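PDB 6TME: pollen-specific leucine-rich repeat extensin-like protein 1 from Arabidopsis thaliana, which is a cell-wall leucine-rich repeat extensin of pollen that probably recognises a protein partner through its repeat domain and is thought to link that partner to the wall. Local coordinates for residues I171-F176 / L194-F199; V123-F128 / V147-F152. All blocks are in the same frame, centred on the assembly; numbering follows the deposited sequence.

Interaction 1: I171-F176 / L194-F199; sequences IRYNDF and LNNNRF. With GOL (glycerol), chain S; EDO (1,2-ethanediol), chain U.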
ATOM      1  N   ILE A 171       2.466  -2.308   6.439  1.00 21.90           N
ATOM      2  CA  ILE A 171       3.112  -3.551   6.845  1.00 19.59           C
ATOM      3  C   ILE A 171       3.809  -4.239   5.679  1.00 18.97           C
ATOM      4  O   ILE A 171       4.214  -5.396   5.797  1.00 24.90           O
ATOM      5  CB  ILE A 171       2.112  -4.507   7.519  1.00 24.18           C
ATOM      6  CG1 ILE A 171       1.036  -4.941   6.501  1.00 27.70           C
ATOM      7  CG2 ILE A 171       1.466  -3.834   8.757  1.00 20.33           C
ATOM      8  CD1 ILE A 171       0.100  -6.019   7.026  1.00 25.49           C
ATOM      9  N   ARG A 172       3.977  -3.533   4.564  1.00 23.96           N
ATOM     10  CA  ARG A 172       4.552  -4.106   3.356  1.00 25.24           C
ATOM     11  C   ARG A 172       5.981  -4.587   3.614  1.00 28.45           C
ATOM     12  O   ARG A 172       6.686  -4.093   4.508  1.00 25.37           O
ATOM     13  CB  ARG A 172       4.516  -3.067   2.216  1.00 20.02           C
ATOM     14  CG  ARG A 172       5.593  -1.977   2.330  1.00 14.76           C
ATOM     15  CD  ARG A 172       5.367  -0.696   1.507  1.00 12.47           C
ATOM     16  NE  ARG A 172       6.204   0.340   2.114  1.00 20.21           N
ATOM     17  CZ  ARG A 172       7.408   0.717   1.682  1.00 29.14           C
ATOM     18  NH1 ARG A 172       7.945   0.217   0.558  1.00 23.21           N
ATOM     19  NH2 ARG A 172       8.086   1.614   2.384  1.00 26.43           N
ATOM     20  N   TYR A 173       6.384  -5.603   2.847  1.00 23.51           N
ATOM     21  CA  TYR A 173       7.758  -6.115   2.833  1.00 17.87           C
ATOM     22  C   TYR A 173       8.136  -6.767   4.165  1.00 23.09           C
ATOM     23  O   TYR A 173       9.206  -6.520   4.728  1.00 21.16           O
ATOM     24  CB  TYR A 173       8.751  -5.014   2.457  1.00 17.51           C
ATOM     25  CG  TYR A 173       8.950  -4.944   0.980  1.00 25.96           C
ATOM     26  CD1 TYR A 173       9.659  -5.942   0.299  1.00 26.36           C
ATOM     27  CD2 TYR A 173       8.407  -3.900   0.248  1.00 25.59           C
ATOM     28  CE1 TYR A 173       9.829  -5.877  -1.098  1.00 21.26           C
ATOM     29  CE2 TYR A 173       8.579  -3.817  -1.108  1.00 26.01           C
ATOM     30  CZ  TYR A 173       9.282  -4.810  -1.780  1.00 26.24           C
ATOM     31  OH  TYR A 173       9.419  -4.691  -3.129  1.00 24.98           O
ATOM     32  N   ASN A 174       7.237  -7.601   4.670  1.00 21.78           N
ATOM     33  CA  ASN A 174       7.510  -8.408   5.845  1.00 18.64           C
ATOM     34  C   ASN A 174       7.191  -9.844   5.438  1.00 25.59           C
ATOM     35  O   ASN A 174       7.218 -10.198   4.258  1.00 23.58           O
ATOM     36  CB  ASN A 174       6.706  -7.923   7.049  1.00 13.91           C
ATOM     37  CG  ASN A 174       7.289  -6.678   7.670  1.00 25.59           C
ATOM     38  OD1 ASN A 174       8.330  -6.732   8.322  1.00 26.91           O
ATOM     39  ND2 ASN A 174       6.606  -5.548   7.498  1.00 21.69           N
ATOM     40  N   ASP A 175       6.894 -10.686   6.417  1.00 27.21           N
ATOM     41  CA  ASP A 175       6.500 -12.062   6.182  1.00 23.53           C
ATOM     42  C   ASP A 175       5.185 -12.351   6.886  1.00 24.69           C
ATOM     43  O   ASP A 175       5.007 -13.403   7.508  1.00 21.33           O
ATOM     44  CB  ASP A 175       7.594 -13.025   6.639  1.00 26.51           C
ATOM     45  CG  ASP A 175       7.354 -14.458   6.162  1.00 36.58           C
ATOM     46  OD1 ASP A 175       6.555 -14.659   5.231  1.00 37.86           O
ATOM     47  OD2 ASP A 175       7.934 -15.394   6.752  1.00 37.22           O
ATOM     48  N   PHE A 176       4.254 -11.401   6.836  1.00 18.35           N
ATOM     49  CA  PHE A 176       2.892 -11.685   7.261  1.00 26.30           C
ATOM     50  C   PHE A 176       2.218 -12.644   6.276  1.00 27.45           C
ATOM     51  O   PHE A 176       2.528 -12.665   5.079  1.00 25.92           O
ATOM     52  CB  PHE A 176       2.093 -10.390   7.395  1.00 26.00           C
ATOM     53  CG  PHE A 176       2.598  -9.477   8.487  1.00 27.70           C
ATOM     54  CD1 PHE A 176       2.495  -9.851   9.827  1.00 28.54           C
ATOM     55  CD2 PHE A 176       3.176  -8.253   8.180  1.00 23.61           C
ATOM     56  CE1 PHE A 176       2.957  -9.023  10.828  1.00 19.32           C
ATOM     57  CE2 PHE A 176       3.652  -7.419   9.178  1.00 19.89           C
ATOM     58  CZ  PHE A 176       3.539  -7.801  10.501  1.00 27.92           C
ATOM     59  N   LEU A 194      -0.088  -3.474   1.911  1.00 27.58           N
ATOM     60  CA  LEU A 194       0.063  -4.877   2.277  1.00 25.82           C
ATOM     61  C   LEU A 194       1.071  -5.599   1.402  1.00 26.27           C
ATOM     62  O   LEU A 194       1.378  -6.759   1.676  1.00 22.41           O
ATOM     63  CB  LEU A 194      -1.281  -5.613   2.185  1.00 27.96           C
ATOM     64  CG  LEU A 194      -2.498  -4.913   2.773  1.00 31.73           C
ATOM     65  CD1 LEU A 194      -3.747  -5.555   2.195  1.00 34.11           C
ATOM     66  CD2 LEU A 194      -2.488  -4.994   4.312  1.00 26.51           C
ATOM     67  N   ASN A 195       1.609  -4.938   0.382  1.00 24.20           N
ATOM     68  CA  ASN A 195       2.309  -5.631  -0.683  1.00 20.92           C
ATOM     69  C   ASN A 195       3.543  -6.341  -0.147  1.00 30.01           C
ATOM     70  O   ASN A 195       4.077  -6.004   0.919  1.00 27.48           O
ATOM     71  CB  ASN A 195       2.694  -4.661  -1.810  1.00 17.46           C
ATOM     72  CG  ASN A 195       3.575  -3.494  -1.327  1.00 27.08           C
ATOM     73  OD1 ASN A 195       3.093  -2.508  -0.757  1.00 21.78           O
ATOM     74  ND2 ASN A 195       4.874  -3.617  -1.556  1.00 19.62           N
ATOM     75  N   ASN A 196       3.974  -7.365  -0.891  1.00 30.89           N
ATOM     76  CA  ASN A 196       5.205  -8.109  -0.597  1.00 23.00           C
ATOM     77  C   ASN A 196       5.158  -8.728   0.795  1.00 23.09           C
ATOM     78  O   ASN A 196       6.033  -8.518   1.647  1.00 25.01           O
ATOM     79  CB  ASN A 196       6.436  -7.221  -0.753  1.00 18.44           C
ATOM     80  CG  ASN A 196       6.728  -6.899  -2.193  1.00 31.62           C
ATOM     81  OD1 ASN A 196       6.124  -5.990  -2.777  1.00 31.47           O
ATOM     82  ND2 ASN A 196       7.666  -7.635  -2.777  1.00 22.53           N
ATOM     83  N   ASN A 197       4.097  -9.489   1.017  1.00 22.63           N
ATOM     84  CA  ASN A 197       3.991 -10.343   2.184  1.00 28.41           C
ATOM     85  C   ASN A 197       3.696 -11.744   1.659  1.00 35.00           C
ATOM     86  O   ASN A 197       3.982 -12.093   0.508  1.00 34.95           O
ATOM     87  CB  ASN A 197       2.934  -9.779   3.142  1.00 23.49           C
ATOM     88  CG  ASN A 197       3.505  -8.711   4.036  1.00 26.69           C
ATOM     89  OD1 ASN A 197       4.222  -9.016   4.993  1.00 24.29           O
ATOM     90  ND2 ASN A 197       3.251  -7.448   3.693  1.00 21.56           N
ATOM     91  N   ARG A 198       3.092 -12.566   2.494  1.00 34.55           N
ATOM     92  CA  ARG A 198       2.656 -13.874   2.057  1.00 30.86           C
ATOM     93  C   ARG A 198       1.189 -14.098   2.404  1.00 24.29           C
ATOM     94  O   ARG A 198       0.780 -15.206   2.736  1.00 31.15           O
ATOM     95  CB  ARG A 198       3.552 -14.955   2.651  1.00 30.01           C
ATOM     96  CG  ARG A 198       4.957 -14.924   2.087  1.00 21.71           C
ATOM     97  CD  ARG A 198       4.954 -15.435   0.626  1.00 36.59           C
ATOM     98  NE  ARG A 198       5.244 -16.873   0.555  1.00 49.38           N
ATOM     99  CZ  ARG A 198       5.504 -17.552  -0.561  1.00 48.76           C
ATOM    100  NH1 ARG A 198       5.502 -16.943  -1.738  1.00 52.56           N
ATOM    101  NH2 ARG A 198       5.767 -18.849  -0.493  1.00 48.85           N
ATOM    102  N   PHE A 199       0.373 -13.050   2.321  1.00 18.36           N
ATOM    103  CA  PHE A 199      -1.066 -13.211   2.489  1.00 30.92           C
ATOM    104  C   PHE A 199      -1.650 -14.127   1.417  1.00 34.34           C
ATOM    105  O   PHE A 199      -1.177 -14.174   0.275  1.00 26.77           O
ATOM    106  CB  PHE A 199      -1.771 -11.859   2.441  1.00 21.89           C
ATOM    107  CG  PHE A 199      -1.395 -10.949   3.577  1.00 24.91           C
ATOM    108  CD1 PHE A 199      -1.583 -11.355   4.895  1.00 21.59           C
ATOM    109  CD2 PHE A 199      -0.849  -9.689   3.327  1.00 23.24           C
ATOM    110  CE1 PHE A 199      -1.221 -10.512   5.964  1.00 21.93           C
ATOM    111  CE2 PHE A 199      -0.486  -8.848   4.381  1.00 29.80           C
ATOM    112  CZ  PHE A 199      -0.671  -9.256   5.702  1.00 20.54           C
TER
HETATM  113  C1  GOL S 513       9.130 -10.522   1.398  1.00 55.71           C
HETATM  114  O1  GOL S 513       9.090  -9.372   2.267  1.00 31.50           O
HETATM  115  C2  GOL S 513       8.182 -10.328   0.114  1.00 56.10           C
HETATM  116  O2  GOL S 513       8.858  -9.930  -1.043  1.00 52.20           O
HETATM  117  C3  GOL S 513       7.453 -11.683  -0.109  1.00 50.07           C
HETATM  118  O3  GOL S 513       6.383 -11.416  -0.974  1.00 39.85           O
HETATM  119  C1  EDO U 515       6.753 -18.319  -5.050  1.00 61.68           C
HETATM  120  O1  EDO U 515       5.546 -17.892  -5.706  1.00 68.70           O
HETATM  121  C2  EDO U 515       6.725 -19.823  -4.771  1.00 50.30           C
HETATM  122  O2  EDO U 515       5.943 -20.075  -3.595  1.00 43.90           O
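Asn197 and the backbone of the preceding turn, 171-176, illustrate how one leucine-rich repeat grips the one before it through an asparagine. From Asn197 CB, which lies 3.5 Å from Phe176 O, the chain runs to CG, set beside its own backbone N and anti to the carbonyl carbon (chi1 -84°), and the amide then parts into two arms. The OD1 arm accepts from Phe176 N at 3.0 Å, the donor tilted from the carbonyl plane, and takes a weak bond from Asn174 N. On the other arm ND2 gives one proton to Ile171 O at 3.1 Å and the second to Leu194 O of its own turn, both acceptors lying near the amide plane. Asn174 ND2 reaches Ile171 O from the opposite face of that carbonyl, so two asparagines of successive repeats share one acceptor.

Tyr173 lays its ring almost flat on the Asn196 side chain, the planes 15° apart and Asn196 CB over the ring centre. Among the buried apolar groups, Phe199 CZ meets Phe176 CB at 3.4 Å and Ile171 CD1 at 3.6 Å. The chemistry thus divides the contact: a buried amide, Asn197, pairs with N-H and C=O groups of the curved loop; Ile171, Leu194, Phe176 and Phe199 pack together on one side of it; and Tyr173 OH and Asn195, whose OD1 also bonds to Thr216, reach another protein chain.

Interaction 2: V123-F128 / V147-F152; sequences VNSNRF and VSNNRF. With SO4 (sulfate ion), chain H.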
ATOM      1  N   VAL A 123       9.231   2.792  11.691  1.00 24.11           N
ATOM      2  CA  VAL A 123      10.441   1.971  11.789  1.00 27.02           C
ATOM      3  C   VAL A 123      10.738   1.285  10.457  1.00 20.76           C
ATOM      4  O   VAL A 123      11.232   0.154  10.430  1.00 26.96           O
ATOM      5  CB  VAL A 123      10.369   0.944  12.950  1.00 25.54           C
ATOM      6  CG1 VAL A 123      10.405   1.682  14.340  1.00 22.13           C
ATOM      7  CG2 VAL A 123       9.146   0.067  12.857  1.00 17.73           C
ATOM      8  N   ASN A 124      10.506   1.991   9.347  1.00 26.95           N
ATOM      9  CA  ASN A 124      10.834   1.455   8.031  1.00 21.86           C
ATOM     10  C   ASN A 124      12.300   1.066   7.926  1.00 22.52           C
ATOM     11  O   ASN A 124      13.191   1.792   8.383  1.00 27.99           O
ATOM     12  CB  ASN A 124      10.520   2.451   6.921  1.00 21.17           C
ATOM     13  CG  ASN A 124      11.104   1.998   5.552  1.00 25.13           C
ATOM     14  OD1 ASN A 124      12.266   2.237   5.256  1.00 24.42           O
ATOM     15  ND2 ASN A 124      10.304   1.300   4.757  1.00 13.06           N
ATOM     16  N   SER A 125      12.539  -0.082   7.285  1.00 21.26           N
ATOM     17  CA  SER A 125      13.883  -0.572   6.964  1.00 22.37           C
ATOM     18  C   SER A 125      14.723  -0.762   8.225  1.00 26.34           C
ATOM     19  O   SER A 125      15.816  -0.213   8.369  1.00 34.08           O
ATOM     20  CB  SER A 125      14.594   0.356   5.970  1.00 17.79           C
ATOM     21  OG  SER A 125      13.893   0.408   4.726  1.00 18.73           O
ATOM     22  N   ASN A 126      14.182  -1.539   9.154  1.00 20.06           N
ATOM     23  CA  ASN A 126      14.955  -2.092  10.258  1.00 26.54           C
ATOM     24  C   ASN A 126      14.920  -3.607  10.136  1.00 30.49           C
ATOM     25  O   ASN A 126      14.396  -4.160   9.167  1.00 25.16           O
ATOM     26  CB  ASN A 126      14.420  -1.608  11.605  1.00 18.78           C
ATOM     27  CG  ASN A 126      14.867  -0.190  11.924  1.00 23.44           C
ATOM     28  OD1 ASN A 126      15.967   0.027  12.458  1.00 24.71           O
ATOM     29  ND2 ASN A 126      14.041   0.782  11.565  1.00 18.81           N
ATOM     30  N   ARG A 127      15.473  -4.290  11.124  1.00 28.13           N
ATOM     31  CA  ARG A 127      15.374  -5.743  11.121  1.00 20.31           C
ATOM     32  C   ARG A 127      14.641  -6.200  12.366  1.00 26.32           C
ATOM     33  O   ARG A 127      15.115  -7.080  13.095  1.00 24.62           O
ATOM     34  CB  ARG A 127      16.761  -6.373  11.019  1.00 14.73           C
ATOM     35  CG  ARG A 127      17.380  -6.198   9.632  1.00 22.80           C
ATOM     36  CD  ARG A 127      18.862  -6.508   9.639  1.00 27.80           C
ATOM     37  NE  ARG A 127      19.535  -5.668  10.625  1.00 32.86           N
ATOM     38  CZ  ARG A 127      20.761  -5.895  11.072  1.00 31.38           C
ATOM     39  NH1 ARG A 127      21.427  -6.945  10.616  1.00 37.02           N
ATOM     40  NH2 ARG A 127      21.306  -5.084  11.978  1.00 28.74           N
ATOM     41  N   PHE A 128      13.497  -5.580  12.632  1.00 28.57           N
ATOM     42  CA  PHE A 128      12.699  -5.961  13.783  1.00 25.78           C
ATOM     43  C   PHE A 128      11.964  -7.255  13.473  1.00 27.65           C
ATOM     44  O   PHE A 128      11.298  -7.381  12.441  1.00 26.97           O
ATOM     45  CB  PHE A 128      11.737  -4.840  14.181  1.00 20.69           C
ATOM     46  CG  PHE A 128      12.427  -3.682  14.872  1.00 27.98           C
ATOM     47  CD1 PHE A 128      13.159  -3.892  16.045  1.00 28.03           C
ATOM     48  CD2 PHE A 128      12.383  -2.389  14.328  1.00 28.43           C
ATOM     49  CE1 PHE A 128      13.834  -2.826  16.680  1.00 24.14           C
ATOM     50  CE2 PHE A 128      13.033  -1.321  14.957  1.00 31.12           C
ATOM     51  CZ  PHE A 128      13.767  -1.540  16.140  1.00 23.97           C
ATOM     52  N   VAL A 147       5.608  -0.262   9.812  1.00 16.93           N
ATOM     53  CA  VAL A 147       6.601  -1.296  10.062  1.00 21.00           C
ATOM     54  C   VAL A 147       7.115  -1.901   8.753  1.00 24.96           C
ATOM     55  O   VAL A 147       7.616  -3.019   8.738  1.00 23.24           O
ATOM     56  CB  VAL A 147       6.056  -2.368  11.021  1.00 21.78           C
ATOM     57  CG1 VAL A 147       5.844  -1.745  12.449  1.00 13.86           C
ATOM     58  CG2 VAL A 147       4.755  -2.984  10.497  1.00 17.53           C
ATOM     59  N   SER A 148       7.038  -1.153   7.651  1.00 26.11           N
ATOM     60  CA  SER A 148       7.445  -1.685   6.354  1.00 19.87           C
ATOM     61  C   SER A 148       8.922  -2.084   6.345  1.00 21.31           C
ATOM     62  O   SER A 148       9.767  -1.441   6.979  1.00 29.75           O
ATOM     63  CB  SER A 148       7.172  -0.660   5.255  1.00 18.97           C
ATOM     64  OG  SER A 148       7.897   0.537   5.470  1.00 23.32           O
ATOM     65  N   ASN A 149       9.219  -3.178   5.641  1.00 24.43           N
ATOM     66  CA  ASN A 149      10.585  -3.626   5.354  1.00 21.51           C
ATOM     67  C   ASN A 149      11.327  -4.013   6.633  1.00 22.85           C
ATOM     68  O   ASN A 149      12.387  -3.479   6.968  1.00 26.67           O
ATOM     69  CB  ASN A 149      11.372  -2.575   4.559  1.00 15.34           C
ATOM     70  CG  ASN A 149      12.691  -3.112   4.067  1.00 21.96           C
ATOM     71  OD1 ASN A 149      12.868  -4.337   3.944  1.00 25.68           O
ATOM     72  ND2 ASN A 149      13.632  -2.223   3.796  1.00 20.89           N
ATOM     73  N   ASN A 150      10.754  -4.979   7.337  1.00 23.01           N
ATOM     74  CA  ASN A 150      11.339  -5.487   8.568  1.00 24.89           C
ATOM     75  C   ASN A 150      11.356  -7.012   8.475  1.00 26.70           C
ATOM     76  O   ASN A 150      11.302  -7.601   7.386  1.00 31.23           O
ATOM     77  CB  ASN A 150      10.559  -4.938   9.767  1.00 20.08           C
ATOM     78  CG  ASN A 150      11.141  -3.633  10.282  1.00 26.48           C
ATOM     79  OD1 ASN A 150      12.150  -3.642  10.979  1.00 21.81           O
ATOM     80  ND2 ASN A 150      10.514  -2.507   9.936  1.00 22.84           N
ATOM     81  N   ARG A 151      11.421  -7.673   9.628  1.00 27.66           N
ATOM     82  CA  ARG A 151      11.439  -9.131   9.700  1.00 28.12           C
ATOM     83  C   ARG A 151      10.254  -9.643  10.503  1.00 25.98           C
ATOM     84  O   ARG A 151      10.359 -10.640  11.221  1.00 18.87           O
ATOM     85  CB  ARG A 151      12.756  -9.632  10.292  1.00 22.71           C
ATOM     86  CG  ARG A 151      13.986  -9.163   9.503  1.00 22.71           C
ATOM     87  CD  ARG A 151      14.098  -9.977   8.226  1.00 41.53           C
ATOM     88  NE  ARG A 151      15.214  -9.553   7.380  1.00 41.62           N
ATOM     89  CZ  ARG A 151      15.064  -8.829   6.277  1.00 40.59           C
ATOM     90  NH1 ARG A 151      13.851  -8.436   5.898  1.00 40.54           N
ATOM     91  NH2 ARG A 151      16.121  -8.494   5.555  1.00 41.65           N
ATOM     92  N   PHE A 152       9.121  -8.959  10.401  1.00 16.86           N
ATOM     93  CA  PHE A 152       7.929  -9.436  11.080  1.00 23.85           C
ATOM     94  C   PHE A 152       7.327 -10.632  10.343  1.00 27.38           C
ATOM     95  O   PHE A 152       7.480 -10.781   9.127  1.00 28.58           O
ATOM     96  CB  PHE A 152       6.914  -8.312  11.189  1.00 23.51           C
ATOM     97  CG  PHE A 152       7.361  -7.192  12.062  1.00 29.96           C
ATOM     98  CD1 PHE A 152       7.591  -7.404  13.422  1.00 24.76           C
ATOM     99  CD2 PHE A 152       7.559  -5.922  11.532  1.00 29.06           C
ATOM    100  CE1 PHE A 152       7.985  -6.367  14.238  1.00 19.45           C
ATOM    101  CE2 PHE A 152       7.964  -4.881  12.340  1.00 25.17           C
ATOM    102  CZ  PHE A 152       8.165  -5.101  13.703  1.00 23.67           C
TER
HETATM  103  S   SO4 H 502      18.843  -9.171   6.878  1.00 38.90           S
HETATM  104  O1  SO4 H 502      20.046  -9.823   7.354  1.00 35.50           O
HETATM  105  O2  SO4 H 502      18.901  -7.713   6.885  1.00 50.98           O
HETATM  106  O3  SO4 H 502      17.766  -9.632   7.738  1.00 31.67           O
HETATM  107  O4  SO4 H 502      18.622  -9.555   5.488  1.00 67.42           O
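Asn150 and Phe128 run alongside each other in the same direction, amide and ring planes 26° apart, showing how an asparagine can stand in for backbone in a tight turn. The amide of Asn150 spans the loop 123-128: ND2 donates to Val123 O at 2.8 Å, while OD1 faces Phe128 N, a bond that is less sure because OD1 is modelled too close to a neighbour. Asn126 ND2 comes to Val123 O from the opposite face of the carbonyl, its OD1 accepting from Ile104 N, and the second proton of Asn150 ND2 goes to Val147 O. An alanine in place of Asn150 would probably leave Val123 O and Val147 O without this side-chain donor, and perhaps Phe128 N without the acceptor modelled here, so that the turn could shift.

Phe152 turns a face to the preceding repeat, with Phe128 O 3.7 Å above the plane over the ring centre, and its CZ meets Phe128 CB at 3.6 Å. Val123 CG2 touches Val147 CG1 at 3.8 Å. On the side facing another protein chain Asn124, with CG anti to its backbone N (chi1 169°), sends ND2 to Ser148 OG almost straight, at 169°, and Asn149 ND2 donates to Ser125 OG at 2.8 Å. Ser125 OG and Asn124 ND2 also bond to that chain. Arg151 holds a sulfate, probably from the crystallisation liquor, through NE and NH2. Apolar groups thus fill the inside, the amides of Asn150 and Asn126 bond to turn carbonyls, and short polar side chains are held where the partner binds.

In the fold
Both contacts join consecutive turns of the leucine-rich repeat solenoid, with interaction 2 coming first along the chain and interaction 1 following in series. Their centres are about 11 Å apart and they touch directly: Arg172 O meets Asn149 N and Asp175 N meets Phe152 O in probable hydrogen bonds. Each segment follows a strand of the parallel array that includes 120-122, 144-146, 168-170 and 191-193, and leads into a short strand beyond the turn, 127-130, 151-153, 175-178 or 198-201. Asn174 bonds to Val147 O and Phe152 N, carrying the asparagine pattern from one contact to the other. Repetition thus builds a continuous spine, and both contacts offer side chains to another protein chain along one surface.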